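B-agarase (Saccharophagus degradans, PDB 4BQ2) hydrolyses the beta-1,4 linkages of agarose as an exo-acting family 50 glycoside hydrolase of a marine bacterium. Local coordinates at residues 523-526 and 527-531; 547-550 and 551-554. All blocks are in the same frame, centred on the assembly; numbering follows the deposited sequence.

Interaction 1. Residues 523-526 and 527-531; sequences AFSK and LLKAK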
loop_
_atom_site.group_PDB
_atom_site.type_symbol
_atom_site.label_atom_id
_atom_site.label_comp_id
_atom_site.label_asym_id
_atom_site.label_seq_id
_atom_site.Cartn_x
_atom_site.Cartn_y
_atom_site.Cartn_z
ATOM N N ALA A 523 -29.802 -9.256 10.903
ATOM C CA ALA A 523 -28.969 -9.893 11.925
ATOM C C ALA A 523 -28.741 -8.921 13.090
ATOM O O ALA A 523 -28.837 -9.327 14.247
ATOM C CB ALA A 523 -27.625 -10.317 11.332
ATOM N N PHE A 524 -28.442 -7.653 12.793
ATOM C CA PHE A 524 -28.136 -6.680 13.871
ATOM C C PHE A 524 -29.370 -6.462 14.746
ATOM O O PHE A 524 -29.261 -6.417 15.975
ATOM C CB PHE A 524 -27.683 -5.308 13.349
ATOM C CG PHE A 524 -26.306 -5.278 12.760
ATOM C CD1 PHE A 524 -25.470 -6.374 12.822
ATOM C CD2 PHE A 524 -25.811 -4.091 12.181
ATOM C CE1 PHE A 524 -24.185 -6.314 12.289
ATOM C CE2 PHE A 524 -24.523 -4.021 11.658
ATOM C CZ PHE A 524 -23.713 -5.152 11.706
ATOM N N SER A 525 -30.516 -6.328 14.098
ATOM C CA SER A 525 -31.814 -6.187 14.785
ATOM C C SER A 525 -32.108 -7.349 15.742
ATOM O O SER A 525 -32.509 -7.123 16.894
ATOM C CB SER A 525 -32.919 -6.047 13.755
ATOM O OG SER A 525 -34.167 -5.878 14.397
ATOM N N LYS A 526 -31.833 -8.582 15.294
ATOM C CA LYS A 526 -32.001 -9.788 16.137
ATOM C C LYS A 526 -31.146 -9.753 17.402
ATOM O O LYS A 526 -31.607 -10.112 18.506
ATOM C CB LYS A 526 -31.669 -11.078 15.368
ATOM C CG LYS A 526 -32.607 -11.453 14.232
ATOM C CD LYS A 526 -32.337 -12.893 13.775
ATOM C CE LYS A 526 -32.910 -13.182 12.391
ATOM N NZ LYS A 526 -32.187 -12.466 11.295
ATOM N N LEU A 527 -29.887 -9.360 17.241
ATOM C CA LEU A 527 -28.975 -9.301 18.364
ATOM C C LEU A 527 -29.414 -8.279 19.391
ATOM O O LEU A 527 -29.267 -8.509 20.584
ATOM C CB LEU A 527 -27.547 -8.993 17.903
ATOM C CG LEU A 527 -26.835 -10.137 17.159
ATOM C CD1 LEU A 527 -25.613 -9.578 16.442
ATOM C CD2 LEU A 527 -26.447 -11.291 18.088
ATOM N N LEU A 528 -29.908 -7.140 18.924
ATOM C CA LEU A 528 -30.330 -6.060 19.836
ATOM C C LEU A 528 -31.662 -6.392 20.516
ATOM O O LEU A 528 -31.885 -6.035 21.687
ATOM C CB LEU A 528 -30.427 -4.730 19.099
ATOM C CG LEU A 528 -29.107 -4.079 18.676
ATOM C CD1 LEU A 528 -29.427 -3.078 17.592
ATOM C CD2 LEU A 528 -28.424 -3.391 19.849
ATOM N N LYS A 529 -32.537 -7.084 19.788
ATOM C CA LYS A 529 -33.736 -7.636 20.422
ATOM C C LYS A 529 -33.421 -8.637 21.519
ATOM O O LYS A 529 -34.068 -8.616 22.568
ATOM C CB LYS A 529 -34.697 -8.222 19.398
ATOM C CG LYS A 529 -35.458 -7.127 18.664
ATOM C CD LYS A 529 -36.075 -7.661 17.400
ATOM C CE LYS A 529 -36.556 -6.505 16.548
ATOM N NZ LYS A 529 -37.147 -7.003 15.281
ATOM N N ALA A 530 -32.433 -9.503 21.287
ATOM C CA ALA A 530 -32.068 -10.476 22.298
ATOM C C ALA A 530 -31.425 -9.767 23.491
ATOM O O ALA A 530 -31.640 -10.181 24.621
ATOM C CB ALA A 530 -31.151 -11.561 21.742
ATOM N N LYS A 531 -30.674 -8.690 23.240
ATOM C CA LYS A 531 -29.975 -7.975 24.317
ATOM C C LYS A 531 -30.967 -7.218 25.216
ATOM O O LYS A 531 -30.932 -7.372 26.429
ATOM C CB LYS A 531 -28.916 -7.010 23.746
ATOM C CG LYS A 531 -28.207 -6.157 24.785
ATOM C CD LYS A 531 -26.930 -5.520 24.260
ATOM C CE LYS A 531 -26.285 -4.626 25.317
ATOM N NZ LYS A 531 -25.126 -3.815 24.819
#

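Interaction 2. Residues 547-550 and 551-554; sequences SSWA and EFDL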
loop_
_atom_site.group_PDB
_atom_site.type_symbol
_atom_site.label_atom_id
_atom_site.label_comp_id
_atom_site.label_asym_id
_atom_site.label_seq_id
_atom_site.Cartn_x
_atom_site.Cartn_y
_atom_site.Cartn_z
ATOM N N SER A 547 -41.208 4.283 18.975
ATOM C CA SER A 547 -42.528 3.855 19.425
ATOM C C SER A 547 -42.609 2.322 19.444
ATOM O O SER A 547 -43.483 1.744 20.126
ATOM C CB SER A 547 -43.589 4.438 18.511
ATOM O OG SER A 547 -43.408 3.914 17.214
ATOM N N SER A 548 -41.692 1.667 18.709
ATOM C CA SER A 548 -41.719 0.192 18.572
ATOM C C SER A 548 -40.448 -0.400 17.968
ATOM O O SER A 548 -39.612 0.320 17.392
ATOM C CB SER A 548 -42.929 -0.258 17.719
ATOM O OG SER A 548 -42.784 0.095 16.353
ATOM N N TRP A 549 -40.310 -1.719 18.103
ATOM C CA TRP A 549 -39.338 -2.477 17.296
ATOM C C TRP A 549 -39.566 -2.301 15.800
ATOM O O TRP A 549 -38.617 -2.339 15.022
ATOM C CB TRP A 549 -39.353 -3.961 17.644
ATOM C CG TRP A 549 -38.643 -4.231 18.904
ATOM C CD1 TRP A 549 -39.186 -4.706 20.047
ATOM C CD2 TRP A 549 -37.251 -4.023 19.167
ATOM N NE1 TRP A 549 -38.227 -4.810 21.025
ATOM C CE2 TRP A 549 -37.024 -4.400 20.512
ATOM C CE3 TRP A 549 -36.174 -3.541 18.407
ATOM C CZ2 TRP A 549 -35.758 -4.329 21.114
ATOM C CZ3 TRP A 549 -34.917 -3.484 19.000
ATOM C CH2 TRP A 549 -34.724 -3.864 20.354
ATOM N N ALA A 550 -40.827 -2.117 15.404
ATOM C CA ALA A 550 -41.159 -1.910 14.006
ATOM C C ALA A 550 -40.642 -0.562 13.493
ATOM O O ALA A 550 -40.133 -0.482 12.364
ATOM C CB ALA A 550 -42.653 -2.064 13.775
ATOM N N GLU A 551 -40.738 0.485 14.319
ATOM C CA GLU A 551 -40.114 1.773 13.973
ATOM C C GLU A 551 -38.583 1.672 13.991
ATOM O O GLU A 551 -37.889 2.240 13.143
ATOM C CB GLU A 551 -40.567 2.907 14.902
ATOM C CG GLU A 551 -40.167 4.288 14.388
ATOM C CD GLU A 551 -40.773 5.455 15.181
ATOM O OE1 GLU A 551 -41.028 5.328 16.405
ATOM O OE2 GLU A 551 -40.990 6.514 14.560
ATOM N N PHE A 552 -38.051 0.957 14.978
ATOM C CA PHE A 552 -36.617 0.715 15.021
ATOM C C PHE A 552 -36.158 0.071 13.698
ATOM O O PHE A 552 -35.124 0.463 13.122
ATOM C CB PHE A 552 -36.264 -0.205 16.187
ATOM C CG PHE A 552 -34.838 -0.653 16.164
ATOM C CD1 PHE A 552 -33.842 0.161 16.684
ATOM C CD2 PHE A 552 -34.491 -1.857 15.563
ATOM C CE1 PHE A 552 -32.519 -0.238 16.651
ATOM C CE2 PHE A 552 -33.161 -2.260 15.518
ATOM C CZ PHE A 552 -32.179 -1.451 16.070
ATOM N N ASP A 553 -36.939 -0.897 13.219
ATOM C CA ASP A 553 -36.614 -1.635 11.983
ATOM C C ASP A 553 -36.821 -0.879 10.680
ATOM O O ASP A 553 -36.629 -1.450 9.592
ATOM C CB ASP A 553 -37.325 -2.985 11.943
ATOM C CG ASP A 553 -36.685 -4.004 12.891
ATOM O OD1 ASP A 553 -35.471 -3.872 13.216
ATOM O OD2 ASP A 553 -37.398 -4.937 13.318
ATOM N N LEU A 554 -37.196 0.399 10.782
ATOM C CA LEU A 554 -37.214 1.296 9.614
ATOM C C LEU A 554 -35.854 1.931 9.366
ATOM O O LEU A 554 -35.640 2.550 8.331
ATOM C CB LEU A 554 -38.232 2.435 9.793
ATOM C CG LEU A 554 -39.701 2.087 10.021
ATOM C CD1 LEU A 554 -40.434 3.357 10.453
ATOM C CD2 LEU A 554 -40.329 1.462 8.785
#

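Interaction 1. Residues 523-526 and 527-531
Ser525 and Lys529, four residues apart on one helix, meet through both backbone and side chain. The backbone bond is short and fairly straight, Lys529 N giving its hydrogen to Ser525 O at 2.9 Å with an N-H...O angle of 162°. Alongside it run Ala530 N to Lys526 O at 3.0 Å, Leu528 N to Phe524 O at 3.1 Å and Leu527 N to Ala523 O at 3.2 Å. With CG of Lys529 trans to its carbonyl carbon (chi1 -76°) and the chain extended beyond, the lysine runs back along the helix over the preceding turn. Its CG rests 3.4 Å from Ser525 O, and its CE reaches 3.3 Å from Ser525 OG. The OG, set opposite the serine's backbone N (chi1 -179°), receives only a weak hydrogen bond from Lys529 NZ, also at 3.3 Å. Both polar groups have a stronger partner in the carboxylate of Asp553. Packing completes the turn: CG of Leu528 lies 3.6 Å from Phe524 O, while both residues direct their side chains to a neighbouring helix, Phe524 onto Leu574 and Leu528 onto Met573. The whole is typical of an amphipathic alpha-helix: i to i+4 backbone bonds tie turn to turn, with Phe524 and Leu528 on a buried apolar side and lysines carried on another.

Interaction 2. Residues 547-550 and 551-554
Ser548 caps the short helix 549-552 by folding its hydroxyl over the first turn: with OG placed between its own backbone N and carbonyl carbon (chi1 70°), the side chain turns back to accept from Glu551 N at 2.9 Å. This is a serine N-cap, in which a hydroxyl stands in for the carbonyl that an earlier turn would have supplied. The side chain of Glu551 makes a second link at the helix start. Its CG lies trans to the backbone N (chi1 -168°), and the extended chain carries the carboxylate back past the helix start to Ser547. The partner is thus one residue earlier than in a classic capping box, where the N-cap residue's own N would be the donor. Two donors of Ser547 converge on one carboxylate oxygen. Ser547 N meets Glu551 OE1 at 2.8 Å, nearly along the C-O axis. Ser547 OG reaches Glu551 OE1 at 2.9 Å, from well above the carboxylate plane. Such a double grip should hold the carboxylate in place, and the donors together with the helix N-terminus probably favour its negative charge. Regular helical bonds follow, Phe552 N to Ser548 O at 2.9 Å and Asp553 N to Trp549 O at the same length. On the inner side, where Ile535 and Leu538 of helix 535-542 also pack, Trp549 and Phe552 lie side by side and form a T-shaped pair with planes at 82°. The indole supplies the edge: its CZ3 stands over one face of Phe552, displaced toward the rim, and its CE3 touches Phe552 CD2 at 3.7 Å.

In the fold
Both contacts are local, and the two helical elements that carry them are joined through Asp553 and through apolar packing. Interaction 1 lies within helix 519-532 and is partly buried, whereas interaction 2 spans the short helix 549-552 and its flanking residues nearer the surface, about 13 Å away between centres. The first relies on repeating backbone bonds; the second, too short for many of these, adds a side-chain cap and an aromatic pair. Where they touch, Asp553 OD1 probably accepts a hydrogen bond from Ser525 OG at 2.7 Å, and Asp553 OD2 meets Lys529 NZ in a 2.9 Å salt bridge. Packing of Leu528 CD1 on Phe552 CZ, at 3.5 Å, adds to the join.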